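Long-range contacts in iron-chelator utilization protein (Thermobifida fusca TM51, PDB 4YHB), which binds FAD and probably reduces ferric siderophores, releasing the iron they carry, as a flavin-dependent siderophore-interacting protein: residues I28-R34 and A175-Q181; A166-A170 and P186-E190; Y13-S17 and V128-R132; R18-N24 and D36-I42; V10-P14 and L45-N49. One frame throughout, in Å; residues are numbered along the deposited sequence.

Contact 1 of 5, residues I28-R34 and A175-Q181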
# COMPACT_ATOMS: atom_id res chain seq x y z
N ILE A 28 4.05 -4.22 14.85
CA ILE A 28 2.97 -5.19 14.84
C ILE A 28 3.44 -6.61 14.52
O ILE A 28 2.90 -7.57 15.06
CB ILE A 28 1.87 -4.78 13.84
CG1 ILE A 28 2.48 -4.48 12.47
CG2 ILE A 28 1.10 -3.53 14.35
CD1 ILE A 28 1.43 -4.14 11.42
N THR A 29 4.43 -6.76 13.65
CA THR A 29 5.06 -8.06 13.40
C THR A 29 6.56 -7.80 13.30
O THR A 29 6.96 -6.63 13.22
CB THR A 29 4.53 -8.76 12.11
OG1 THR A 29 4.84 -7.95 10.96
CG2 THR A 29 3.03 -9.00 12.18
N PRO A 30 7.39 -8.86 13.32
CA PRO A 30 8.83 -8.62 13.26
C PRO A 30 9.31 -7.76 12.08
O PRO A 30 10.25 -6.99 12.28
CB PRO A 30 9.40 -10.04 13.16
CG PRO A 30 8.44 -10.86 13.91
CD PRO A 30 7.09 -10.28 13.63
N ARG A 31 8.69 -7.87 10.91
CA ARG A 31 9.14 -7.13 9.73
C ARG A 31 8.19 -6.01 9.27
O ARG A 31 8.29 -5.54 8.14
CB ARG A 31 9.34 -8.07 8.55
CG ARG A 31 10.34 -9.19 8.83
CD ARG A 31 10.22 -10.21 7.71
NE ARG A 31 11.23 -11.27 7.73
CZ ARG A 31 11.13 -12.39 8.43
NH1 ARG A 31 10.07 -12.58 9.21
NH2 ARG A 31 12.09 -13.31 8.34
N MET A 32 7.26 -5.62 10.13
CA MET A 32 6.36 -4.52 9.80
C MET A 32 6.14 -3.60 10.99
O MET A 32 5.90 -4.05 12.12
CB MET A 32 5.01 -5.04 9.30
CG MET A 32 4.20 -3.91 8.66
SD MET A 32 3.17 -4.38 7.27
CE MET A 32 4.35 -5.16 6.18
N VAL A 33 6.21 -2.30 10.74
CA VAL A 33 6.03 -1.32 11.79
C VAL A 33 4.93 -0.34 11.38
O VAL A 33 4.89 0.13 10.24
CB VAL A 33 7.36 -0.58 12.11
CG1 VAL A 33 7.84 0.24 10.91
CG2 VAL A 33 7.18 0.29 13.33
N ARG A 34 4.02 -0.10 12.32
CA ARG A 34 2.86 0.74 12.10
C ARG A 34 3.12 2.06 12.80
O ARG A 34 3.43 2.08 14.00
CB ARG A 34 1.59 0.06 12.63
CG ARG A 34 0.34 0.89 12.54
CD ARG A 34 -0.91 0.04 12.73
NE ARG A 34 -1.07 -0.90 11.63
CZ ARG A 34 -1.93 -1.92 11.62
NH1 ARG A 34 -2.70 -2.15 12.67
NH2 ARG A 34 -1.99 -2.71 10.56
N ALA A 175 6.79 -13.25 4.80
CA ALA A 175 8.07 -13.94 4.98
C ALA A 175 7.90 -15.30 5.64
O ALA A 175 8.56 -16.26 5.24
CB ALA A 175 9.03 -13.09 5.79
N ASP A 176 7.04 -15.36 6.65
CA ASP A 176 6.84 -16.57 7.46
C ASP A 176 5.63 -16.38 8.36
O ASP A 176 5.00 -15.31 8.32
CB ASP A 176 8.08 -16.90 8.30
CG ASP A 176 8.53 -15.75 9.21
OD1 ASP A 176 7.68 -15.13 9.88
OD2 ASP A 176 9.75 -15.48 9.25
N ALA A 177 5.35 -17.38 9.21
CA ALA A 177 4.12 -17.38 10.02
C ALA A 177 4.05 -16.25 11.05
O ALA A 177 2.96 -15.85 11.46
CB ALA A 177 3.97 -18.74 10.72
N ALA A 178 5.20 -15.73 11.45
CA ALA A 178 5.25 -14.66 12.44
C ALA A 178 4.77 -13.34 11.87
O ALA A 178 4.56 -12.37 12.61
CB ALA A 178 6.66 -14.50 13.01
N GLU A 179 4.61 -13.29 10.55
CA GLU A 179 4.22 -12.06 9.88
C GLU A 179 2.72 -11.98 9.60
O GLU A 179 2.23 -10.99 9.06
CB GLU A 179 5.00 -11.91 8.57
CG GLU A 179 6.50 -11.78 8.77
CD GLU A 179 6.88 -10.53 9.56
OE1 GLU A 179 6.23 -9.46 9.38
OE2 GLU A 179 7.84 -10.61 10.35
N GLU A 180 1.99 -13.03 9.97
CA GLU A 180 0.53 -13.03 9.82
C GLU A 180 -0.10 -11.98 10.73
O GLU A 180 0.39 -11.74 11.83
CB GLU A 180 -0.05 -14.41 10.13
CG GLU A 180 0.45 -15.45 9.15
CD GLU A 180 -0.04 -16.86 9.45
OE1 GLU A 180 -0.89 -17.03 10.34
OE2 GLU A 180 0.44 -17.80 8.78
N GLN A 181 -1.18 -11.36 10.27
CA GLN A 181 -1.90 -10.37 11.05
C GLN A 181 -3.31 -10.84 11.35
O GLN A 181 -3.87 -11.64 10.61
CB GLN A 181 -1.93 -9.02 10.31
CG GLN A 181 -0.56 -8.48 9.95
CD GLN A 181 -0.63 -7.11 9.28
OE1 GLN A 181 -1.66 -6.45 9.30
NE2 GLN A 181 0.47 -6.68 8.68
O HOH W 1 2.89 -8.37 8.76
O HOH W 2 -3.84 -4.73 10.19

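Contact 2 of 5, residues A166-A170 and P186-E190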
# COMPACT_ATOMS: atom_id res chain seq x y z
N ALA A 166 -20.21 -8.99 2.48
CA ALA A 166 -19.25 -9.27 1.41
C ALA A 166 -18.55 -10.61 1.57
O ALA A 166 -18.30 -11.05 2.69
CB ALA A 166 -18.21 -8.15 1.34
N SER A 167 -18.25 -11.25 0.45
CA SER A 167 -17.39 -12.41 0.42
C SER A 167 -15.98 -11.99 0.07
O SER A 167 -15.77 -11.12 -0.79
CB SER A 167 -17.89 -13.45 -0.59
OG SER A 167 -19.14 -13.98 -0.21
N VAL A 168 -15.01 -12.63 0.72
CA VAL A 168 -13.61 -12.32 0.50
C VAL A 168 -12.80 -13.58 0.32
O VAL A 168 -12.93 -14.54 1.09
CB VAL A 168 -13.00 -11.54 1.68
CG1 VAL A 168 -11.56 -11.15 1.36
CG2 VAL A 168 -13.82 -10.32 2.00
N THR A 169 -11.96 -13.60 -0.71
CA THR A 169 -10.94 -14.61 -0.84
C THR A 169 -9.61 -13.89 -0.96
O THR A 169 -9.40 -13.12 -1.90
CB THR A 169 -11.16 -15.53 -2.06
OG1 THR A 169 -12.34 -16.31 -1.86
CG2 THR A 169 -9.99 -16.47 -2.25
N ALA A 170 -8.72 -14.10 0.00
CA ALA A 170 -7.46 -13.36 0.03
C ALA A 170 -6.25 -14.28 0.14
O ALA A 170 -6.28 -15.28 0.85
CB ALA A 170 -7.46 -12.34 1.17
N PRO A 186 -15.06 -9.50 7.07
CA PRO A 186 -16.45 -9.93 7.08
C PRO A 186 -16.58 -11.40 7.46
O PRO A 186 -15.61 -12.17 7.33
CB PRO A 186 -16.91 -9.71 5.64
CG PRO A 186 -16.01 -8.63 5.12
CD PRO A 186 -14.68 -8.90 5.77
N GLU A 187 -17.76 -11.78 7.93
CA GLU A 187 -18.03 -13.16 8.31
C GLU A 187 -17.78 -14.10 7.13
O GLU A 187 -18.20 -13.82 6.01
CB GLU A 187 -19.48 -13.29 8.81
CG GLU A 187 -19.85 -14.70 9.28
CD GLU A 187 -19.10 -15.12 10.53
OE1 GLU A 187 -18.50 -14.25 11.21
OE2 GLU A 187 -19.09 -16.34 10.83
N GLY A 188 -17.07 -15.19 7.40
CA GLY A 188 -16.83 -16.19 6.38
C GLY A 188 -15.70 -15.88 5.42
O GLY A 188 -15.48 -16.61 4.46
N ALA A 189 -14.98 -14.78 5.66
CA ALA A 189 -13.85 -14.43 4.80
C ALA A 189 -12.84 -15.56 4.78
O ALA A 189 -12.59 -16.21 5.80
CB ALA A 189 -13.20 -13.14 5.27
N GLU A 190 -12.28 -15.82 3.61
CA GLU A 190 -11.26 -16.85 3.47
C GLU A 190 -9.91 -16.20 3.21
O GLU A 190 -9.64 -15.70 2.11
CB GLU A 190 -11.61 -17.82 2.36
CG GLU A 190 -12.88 -18.61 2.63
CD GLU A 190 -13.02 -19.82 1.73
OE1 GLU A 190 -12.19 -19.97 0.80
OE2 GLU A 190 -13.95 -20.63 1.96
O HOH W 3 -15.90 -15.57 1.43

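Contact 3 of 5, residues Y13-S17 and V128-R132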
# COMPACT_ATOMS: atom_id res chain seq x y z
N TYR A 13 -7.55 15.33 -5.34
CA TYR A 13 -7.38 16.13 -4.14
C TYR A 13 -6.43 17.28 -4.44
O TYR A 13 -5.50 17.11 -5.24
CB TYR A 13 -6.78 15.33 -2.99
CG TYR A 13 -7.58 14.16 -2.48
CD1 TYR A 13 -6.93 13.03 -1.98
CD2 TYR A 13 -8.97 14.19 -2.42
CE1 TYR A 13 -7.64 11.96 -1.48
CE2 TYR A 13 -9.69 13.12 -1.92
CZ TYR A 13 -9.01 12.01 -1.45
OH TYR A 13 -9.70 10.94 -0.94
N PRO A 14 -6.64 18.43 -3.78
CA PRO A 14 -5.63 19.49 -3.86
C PRO A 14 -4.32 19.06 -3.18
O PRO A 14 -4.32 18.42 -2.12
CB PRO A 14 -6.28 20.66 -3.11
CG PRO A 14 -7.32 20.05 -2.25
CD PRO A 14 -7.80 18.81 -2.96
N LEU A 15 -3.21 19.41 -3.81
CA LEU A 15 -1.88 19.04 -3.34
C LEU A 15 -1.39 20.03 -2.30
O LEU A 15 -1.57 21.24 -2.46
CB LEU A 15 -0.91 19.00 -4.53
CG LEU A 15 0.15 17.91 -4.63
CD1 LEU A 15 -0.47 16.54 -4.37
CD2 LEU A 15 0.81 17.95 -6.01
N LYS A 16 -0.78 19.55 -1.22
CA LYS A 16 -0.08 20.46 -0.31
C LYS A 16 1.07 19.75 0.38
O LYS A 16 1.02 18.54 0.63
CB LYS A 16 -1.05 21.07 0.73
CG LYS A 16 -0.33 21.99 1.74
CD LYS A 16 -1.27 22.90 2.53
CE LYS A 16 -0.49 24.00 3.27
NZ LYS A 16 0.85 23.54 3.75
N SER A 17 2.13 20.50 0.64
CA SER A 17 3.31 19.97 1.29
C SER A 17 3.07 19.97 2.79
O SER A 17 2.87 21.03 3.38
CB SER A 17 4.55 20.79 0.92
OG SER A 17 5.71 20.34 1.61
N VAL A 128 5.18 14.88 3.79
CA VAL A 128 4.07 14.07 3.31
C VAL A 128 3.39 14.77 2.15
O VAL A 128 2.82 15.87 2.31
CB VAL A 128 3.05 13.78 4.43
CG1 VAL A 128 1.91 12.93 3.89
CG2 VAL A 128 3.75 13.07 5.61
N LEU A 129 3.47 14.16 0.97
CA LEU A 129 2.86 14.74 -0.23
C LEU A 129 1.69 13.89 -0.73
O LEU A 129 1.83 12.68 -0.92
CB LEU A 129 3.91 14.93 -1.33
CG LEU A 129 3.41 15.55 -2.64
CD1 LEU A 129 2.97 17.01 -2.43
CD2 LEU A 129 4.50 15.47 -3.70
N GLY A 130 0.55 14.53 -0.97
CA GLY A 130 -0.63 13.83 -1.43
C GLY A 130 -1.56 13.40 -0.31
O GLY A 130 -1.44 13.89 0.81
N PRO A 131 -2.49 12.47 -0.59
CA PRO A 131 -2.67 11.73 -1.85
C PRO A 131 -3.04 12.67 -2.99
O PRO A 131 -3.67 13.68 -2.74
CB PRO A 131 -3.83 10.77 -1.55
CG PRO A 131 -3.94 10.74 -0.08
CD PRO A 131 -3.52 12.09 0.39
N ARG A 132 -2.61 12.34 -4.20
CA ARG A 132 -2.92 13.15 -5.37
C ARG A 132 -4.43 13.13 -5.63
O ARG A 132 -5.02 14.09 -6.15
CB ARG A 132 -2.13 12.62 -6.58
CG ARG A 132 -2.48 13.26 -7.93
CD ARG A 132 -2.05 14.72 -8.03
NE ARG A 132 -3.04 15.65 -7.48
CZ ARG A 132 -2.99 16.96 -7.68
NH1 ARG A 132 -2.00 17.47 -8.41
NH2 ARG A 132 -3.91 17.77 -7.16
O HOH W 4 -3.37 16.06 -1.12
O HOH W 5 -0.79 17.04 -0.61

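Contact 4 of 5, residues R18-N24 and D36-I42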
# COMPACT_ATOMS: atom_id res chain seq x y z
N ARG A 18 3.05 18.79 3.39
CA ARG A 18 2.84 18.69 4.82
C ARG A 18 4.10 18.18 5.51
O ARG A 18 4.80 17.31 4.98
CB ARG A 18 1.65 17.78 5.14
CG ARG A 18 0.32 18.26 4.58
CD ARG A 18 -0.84 17.35 4.97
NE ARG A 18 -2.12 18.04 4.81
CZ ARG A 18 -2.76 18.14 3.65
NH1 ARG A 18 -2.25 17.60 2.56
NH2 ARG A 18 -3.91 18.80 3.58
N LEU A 19 4.39 18.73 6.68
CA LEU A 19 5.44 18.17 7.52
C LEU A 19 4.79 17.52 8.74
O LEU A 19 4.17 18.20 9.55
CB LEU A 19 6.44 19.25 7.95
CG LEU A 19 7.61 18.76 8.81
CD1 LEU A 19 8.47 17.76 8.06
CD2 LEU A 19 8.45 19.93 9.31
N LEU A 20 4.92 16.20 8.86
CA LEU A 20 4.27 15.50 9.95
C LEU A 20 5.29 14.83 10.85
O LEU A 20 6.42 14.58 10.44
CB LEU A 20 3.28 14.46 9.43
CG LEU A 20 2.12 14.99 8.58
CD1 LEU A 20 1.19 13.84 8.24
CD2 LEU A 20 1.35 16.09 9.34
N GLU A 21 4.88 14.52 12.07
CA GLU A 21 5.78 14.02 13.10
C GLU A 21 5.26 12.70 13.64
O GLU A 21 4.05 12.55 13.83
CB GLU A 21 5.92 15.05 14.23
CG GLU A 21 6.81 14.63 15.38
CD GLU A 21 6.95 15.75 16.41
OE1 GLU A 21 6.79 16.93 16.03
OE2 GLU A 21 7.23 15.45 17.59
N VAL A 22 6.16 11.75 13.86
CA VAL A 22 5.77 10.46 14.43
C VAL A 22 5.26 10.66 15.86
O VAL A 22 5.94 11.21 16.72
CB VAL A 22 6.95 9.48 14.43
CG1 VAL A 22 6.52 8.15 15.06
CG2 VAL A 22 7.49 9.26 13.02
N VAL A 23 4.04 10.20 16.12
CA VAL A 23 3.50 10.25 17.47
C VAL A 23 3.48 8.86 18.13
O VAL A 23 3.84 8.72 19.31
CB VAL A 23 2.10 10.84 17.47
CG1 VAL A 23 1.57 10.93 18.88
CG2 VAL A 23 2.12 12.23 16.79
N ASN A 24 3.07 7.85 17.37
CA ASN A 24 3.03 6.46 17.85
C ASN A 24 3.81 5.53 16.93
O ASN A 24 3.80 5.72 15.70
CB ASN A 24 1.59 5.97 17.97
CG ASN A 24 0.69 6.93 18.74
OD1 ASN A 24 1.08 7.49 19.76
ND2 ASN A 24 -0.53 7.13 18.24
N ASP A 36 1.96 6.14 13.47
CA ASP A 36 0.97 7.22 13.38
C ASP A 36 1.68 8.56 13.26
O ASP A 36 2.53 8.88 14.09
CB ASP A 36 0.05 7.24 14.61
CG ASP A 36 -0.79 5.97 14.75
OD1 ASP A 36 -1.10 5.31 13.73
OD2 ASP A 36 -1.16 5.64 15.91
N LEU A 37 1.32 9.34 12.23
CA LEU A 37 1.90 10.67 11.97
C LEU A 37 0.87 11.75 12.28
O LEU A 37 -0.29 11.62 11.90
CB LEU A 37 2.36 10.79 10.51
CG LEU A 37 3.41 9.78 10.03
CD1 LEU A 37 3.51 9.77 8.51
CD2 LEU A 37 4.75 10.16 10.63
N GLY A 38 1.29 12.82 12.95
CA GLY A 38 0.37 13.90 13.29
C GLY A 38 1.03 15.25 13.16
O GLY A 38 2.17 15.35 12.72
N GLY A 39 0.32 16.30 13.59
CA GLY A 39 0.83 17.66 13.53
C GLY A 39 -0.20 18.55 12.86
O GLY A 39 -1.07 18.06 12.15
N SER A 40 -0.11 19.86 13.08
CA SER A 40 -1.13 20.77 12.55
C SER A 40 -1.22 20.76 11.02
O SER A 40 -2.28 21.07 10.48
CB SER A 40 -0.86 22.20 13.05
OG SER A 40 0.44 22.64 12.70
N ASP A 41 -0.15 20.40 10.32
CA ASP A 41 -0.22 20.33 8.86
C ASP A 41 -1.25 19.30 8.37
O ASP A 41 -1.64 19.33 7.21
CB ASP A 41 1.14 20.02 8.22
CG ASP A 41 2.05 21.22 8.14
OD1 ASP A 41 1.60 22.32 8.53
OD2 ASP A 41 3.21 21.08 7.66
N ILE A 42 -1.69 18.40 9.24
CA ILE A 42 -2.59 17.34 8.79
C ILE A 42 -3.98 17.88 8.46
O ILE A 42 -4.79 17.20 7.83
CB ILE A 42 -2.71 16.20 9.84
CG1 ILE A 42 -3.00 14.87 9.14
CG2 ILE A 42 -3.78 16.50 10.88
CD1 ILE A 42 -2.94 13.66 10.05
O HOH W 6 2.24 19.51 10.97

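Contact 5 of 5, residues V10-P14 and L45-N49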
# COMPACT_ATOMS: atom_id res chain seq x y z
N VAL A 10 -12.65 8.54 -10.52
CA VAL A 10 -11.50 9.21 -9.93
C VAL A 10 -11.87 10.59 -9.42
O VAL A 10 -12.57 11.36 -10.08
CB VAL A 10 -10.36 9.35 -10.95
CG1 VAL A 10 -9.22 10.19 -10.38
CG2 VAL A 10 -9.87 7.99 -11.38
N GLU A 11 -11.42 10.91 -8.21
CA GLU A 11 -11.55 12.24 -7.66
C GLU A 11 -10.18 12.79 -7.28
O GLU A 11 -9.41 12.13 -6.58
CB GLU A 11 -12.48 12.24 -6.44
CG GLU A 11 -12.46 13.54 -5.67
CD GLU A 11 -13.39 13.55 -4.47
OE1 GLU A 11 -13.90 12.48 -4.10
OE2 GLU A 11 -13.62 14.65 -3.91
N MET A 12 -9.86 13.99 -7.74
CA MET A 12 -8.58 14.60 -7.40
C MET A 12 -8.65 15.34 -6.07
O MET A 12 -9.69 15.90 -5.70
CB MET A 12 -8.12 15.55 -8.51
CG MET A 12 -8.05 14.91 -9.88
SD MET A 12 -6.89 13.53 -9.97
CE MET A 12 -5.33 14.38 -9.82
N TYR A 13 -7.55 15.33 -5.34
CA TYR A 13 -7.38 16.13 -4.14
C TYR A 13 -6.43 17.28 -4.44
O TYR A 13 -5.50 17.11 -5.24
CB TYR A 13 -6.78 15.33 -2.99
CG TYR A 13 -7.58 14.16 -2.48
CD1 TYR A 13 -6.93 13.03 -1.98
CD2 TYR A 13 -8.97 14.19 -2.42
CE1 TYR A 13 -7.64 11.96 -1.48
CE2 TYR A 13 -9.69 13.12 -1.92
CZ TYR A 13 -9.01 12.01 -1.45
OH TYR A 13 -9.70 10.94 -0.94
N PRO A 14 -6.64 18.43 -3.78
CA PRO A 14 -5.63 19.49 -3.86
C PRO A 14 -4.32 19.06 -3.18
O PRO A 14 -4.32 18.42 -2.12
CB PRO A 14 -6.28 20.66 -3.11
CG PRO A 14 -7.32 20.05 -2.25
CD PRO A 14 -7.80 18.81 -2.96
N LEU A 45 -6.28 17.14 5.18
CA LEU A 45 -5.94 15.85 4.58
C LEU A 45 -7.20 15.01 4.39
O LEU A 45 -8.06 14.98 5.27
CB LEU A 45 -4.90 15.11 5.44
CG LEU A 45 -4.38 13.76 4.91
CD1 LEU A 45 -3.58 13.97 3.64
CD2 LEU A 45 -3.53 13.05 5.97
N ARG A 46 -7.31 14.35 3.24
CA ARG A 46 -8.43 13.45 2.94
C ARG A 46 -7.96 12.07 2.48
O ARG A 46 -6.92 11.95 1.83
CB ARG A 46 -9.32 14.03 1.84
CG ARG A 46 -9.92 15.39 2.12
CD ARG A 46 -10.83 15.78 0.95
NE ARG A 46 -11.82 14.74 0.68
CZ ARG A 46 -12.56 14.67 -0.42
NH1 ARG A 46 -12.43 15.59 -1.37
NH2 ARG A 46 -13.44 13.69 -0.57
N SER A 47 -8.74 11.04 2.78
CA SER A 47 -8.53 9.72 2.20
C SER A 47 -9.85 8.98 2.16
O SER A 47 -10.41 8.65 3.20
CB SER A 47 -7.48 8.93 3.00
OG SER A 47 -7.37 7.61 2.47
N ASP A 48 -10.35 8.72 0.96
CA ASP A 48 -11.67 8.12 0.83
C ASP A 48 -11.66 6.62 0.49
O ASP A 48 -12.65 5.93 0.69
CB ASP A 48 -12.48 8.87 -0.23
CG ASP A 48 -12.85 10.27 0.21
OD1 ASP A 48 -13.72 10.39 1.10
OD2 ASP A 48 -12.26 11.24 -0.31
N ASN A 49 -10.54 6.12 -0.02
CA ASN A 49 -10.53 4.74 -0.51
C ASN A 49 -9.27 3.94 -0.14
O ASN A 49 -8.25 4.52 0.23
CB ASN A 49 -10.74 4.73 -2.02
CG ASN A 49 -12.15 5.13 -2.40
OD1 ASN A 49 -13.09 4.33 -2.28
ND2 ASN A 49 -12.32 6.38 -2.83

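Contact 1 of 5, residues I28-R34 and A175-Q181
T29 and R31 in the type I turn T29-M32 meet E179, so that the hairpin end between strands 17-29 and 32-38 of the FAD-binding barrel docks on a loop of the C-terminal domain. The turn carries a classic beta bulge, I28 and T29 both facing M32. Most of the bonding gathers on the E179 carboxylate. T29 OG1 donates to E179 OE1 over 2.6 Å, from above the carboxylate plane, and lies between its own backbone N and carbonyl carbon (chi1 62°), which turns it to the acid. R31 N adds two weak bonds, one to each carboxylate oxygen. Charge pairing extends the site outward: R31 NH1 reaches E179 OE2 at 3.2 Å and D176 OD2 at 2.9 Å, forming a three-residue salt-bridge network. Both acids meet NH1, E179 OE2 near the guanidinium plane and D176 OD2 tilted from it. D176 is itself steadied by an Asx turn, OD1 accepting from A178 N. The A175 methyl packs over the centre of the charged R31 guanidinium face, CB to CZ 3.4 Å, and P30 CG makes an apolar contact with A178 CB. Beyond M32, R34 is paired with D104 of strand 100-106. Two waters complete the interface: one joins T29 OG1, E179 O and Q181 NE2; the other accepts from R34 NH2, 2.8 Å from its oxygen, and donates to Q181 OE1 at 2.9 Å.

Contact 2 of 5, residues A166-A170 and P186-E190
A166 opens the contact by resting its carbonyl oxygen against the P186 ring, with A166 O 3.5 Å from P186 CB, just ahead of strand 167-174. S167 turns its side chain away, and the next residue, V168, carries the apolar part. Its CG2 meets P186 CD at 4.1 Å, the two side chains crossing at about a right angle, while V168 CB lies 3.9 Å from A189 CB. CG1 stands anti to the backbone N (chi1 -176°), which places CG2 beside that nitrogen, where it meets the proline. A water accepts from V168 N and donates to G188 O, bridging the strand to the type II turn P186-A189, which A189 N closes on P186 O. V168 O then takes the amide of E190 in a nearly straight bond of 2.9 Å. At T169 the parallel bridge with E190 begins: T169 CA makes a CA-H...O contact with E190 O, and its OG1 is bonded to H142. A170 N takes E190 O at 2.8 Å, and the ladder continues from A170 to T192. This is where strand 190-195 joins the edge of the parallel sheet of the NAD-ferredoxin-type domain. Because the direct polar bonds between the segments are all main-chain, they set the register whatever the side chains, which add apolar packing.

Contact 3 of 5, residues Y13-S17 and V128-R132
At the entry to the FAD-binding barrel, the loop leading into strand 17-29 runs roughly antiparallel to the end of strand 125-129 and the cis-proline segment G130-R132 that follows. Y13 and R132 are joined twice. Y13 N donates to R132 O at 2.9 Å, and R132 NH2 returns a 2.6 Å bond to Y13 O, which lies near the guanidinium plane. The arginine reaches back because its chain bends at chi2 (68°) and chi3 (-85°); the same nitrogen is also salt-bridged to D74. L15 CD1 lies over the centre of the guanidinium, a leucine methyl roofing a charged group. L15 also packs on L129, CG to CD1 3.7 Å. The Y13 ring presents its edge to P131 O, 3.4 Å from CD1, and touches P131 CB with the same atom at 3.9 Å. G130, whose backbone angles suit glycine, precedes the cis peptide to P131 and runs beside L15. Between the backbones, two waters take the place of direct bonds: one donates to P14 O and P131 O, and the other accepts from K16 N at 2.6 Å and G130 N at 2.9 Å. The buried face of this junction is closed by strand 53-57, with V54 against V128 and P131 and W57 against L129, while V71 of strand 71-72 touches both S17 and L129.

Contact 4 of 5, residues R18-N24 and D36-I42
E21 and G38 pair through two backbone bonds, each 2.9 Å, between the N of one and the O of the other, in the antiparallel hairpin of strands 17-29 and 32-38. V22 and L37 follow as a non-hydrogen-bonded pair. A classic beta bulge then shifts the register: V23 and N24 both face D36, whose carbonyl oxygen accepts from V23 N at 2.9 Å and weakly from N24 N. Side-chain bonds hold both ends. N24 ND2 donates along its amide plane to the anti lone pair of D36 OD2, 2.8 Å away and nearly straight at 173°, although the amide and carboxylate planes stand 79° apart. The other oxygen, D36 OD1, is bonded to T102. Beyond G39, in the 3-10 turn, D41 OD2 offers its anti lone pair to L19 N over 2.8 Å. R18, its chain extended from CG to NE, runs past D41 in the opposite direction and sets NE against D41 O in a weak bond; its NH2 reaches A43 O. Apolar packing gathers round L20, V22 and L37, buried residues that probably face the barrel interior: L20 CB lies against L37 CB, V22 CG2 approaches L37 CD2 to 3.7 Å, and L20 CD2 touches I42 CB. Where the ladder stops, the D41 carboxylate substitutes for a strand carbonyl at L19 N, helped by a water between L19 O and D41 N.

Contact 5 of 5, residues V10-P14 and L45-N49
Y13 and R46 make the close-packed part of this contact. R46 CB lies over one face of the Y13 ring, 4.0 Å from its centroid in a CH-pi contact and only 19° off the ring normal. Farther along the same side chain the bend at chi3 (54°) folds the guanidinium back over the ring's rim, so that Y13 CE2 sits above the centre of its face, 3.6 Å from R46 CZ. The two planes are 53° apart, so the groups lean on each other without stacking flat. At the far end of the ring the hydroxyl is gripped twice: Y13 OH donates to D48 OD2 over 2.7 Å and accepts weakly from D48 N. This packing ties the loop between strands 32-38 and 53-57 of the FAD-binding domain to the end of strand 9-12, which pairs with strand 133-136. The looser side belongs to E11, whose extended side chain carries OE2 to R46. E11 OE2 forms a salt bridge with R46 NH1 at 3.0 Å, approached from above the carboxylate plane. R46 NH2 pairs in turn with D48 OD2 at 2.7 Å, placing the arginine between two acids; its charge probably offsets the approach of E11 OE1 to D48 OD2, 4.3 Å apart. E11 OE1 has Y136 OH as a further partner.

Contacts 3, 4 and 5 cluster on one part of the FAD-binding domain. Contacts 3 and 5, centres about 9 Å apart, share Y13 and P14 and start from the same stretch before strand 17-29; contact 4 falls within the span each of them closes and lies about 14 Å from contact 3 between centres, joined through neighbouring barrel strands 17-29 and 125-129. Contact 1 uses the same hairpin as contact 4, about 24 Å away between centres, and alone joins the two domains; along the chain it crosses all the others. Contact 2 comes after contacts 3, 4 and 5, in the C-terminal parallel sheet, its centre about 21 Å from that of contact 1. The hairpin thus runs from the barrel's entry to the interdomain junction.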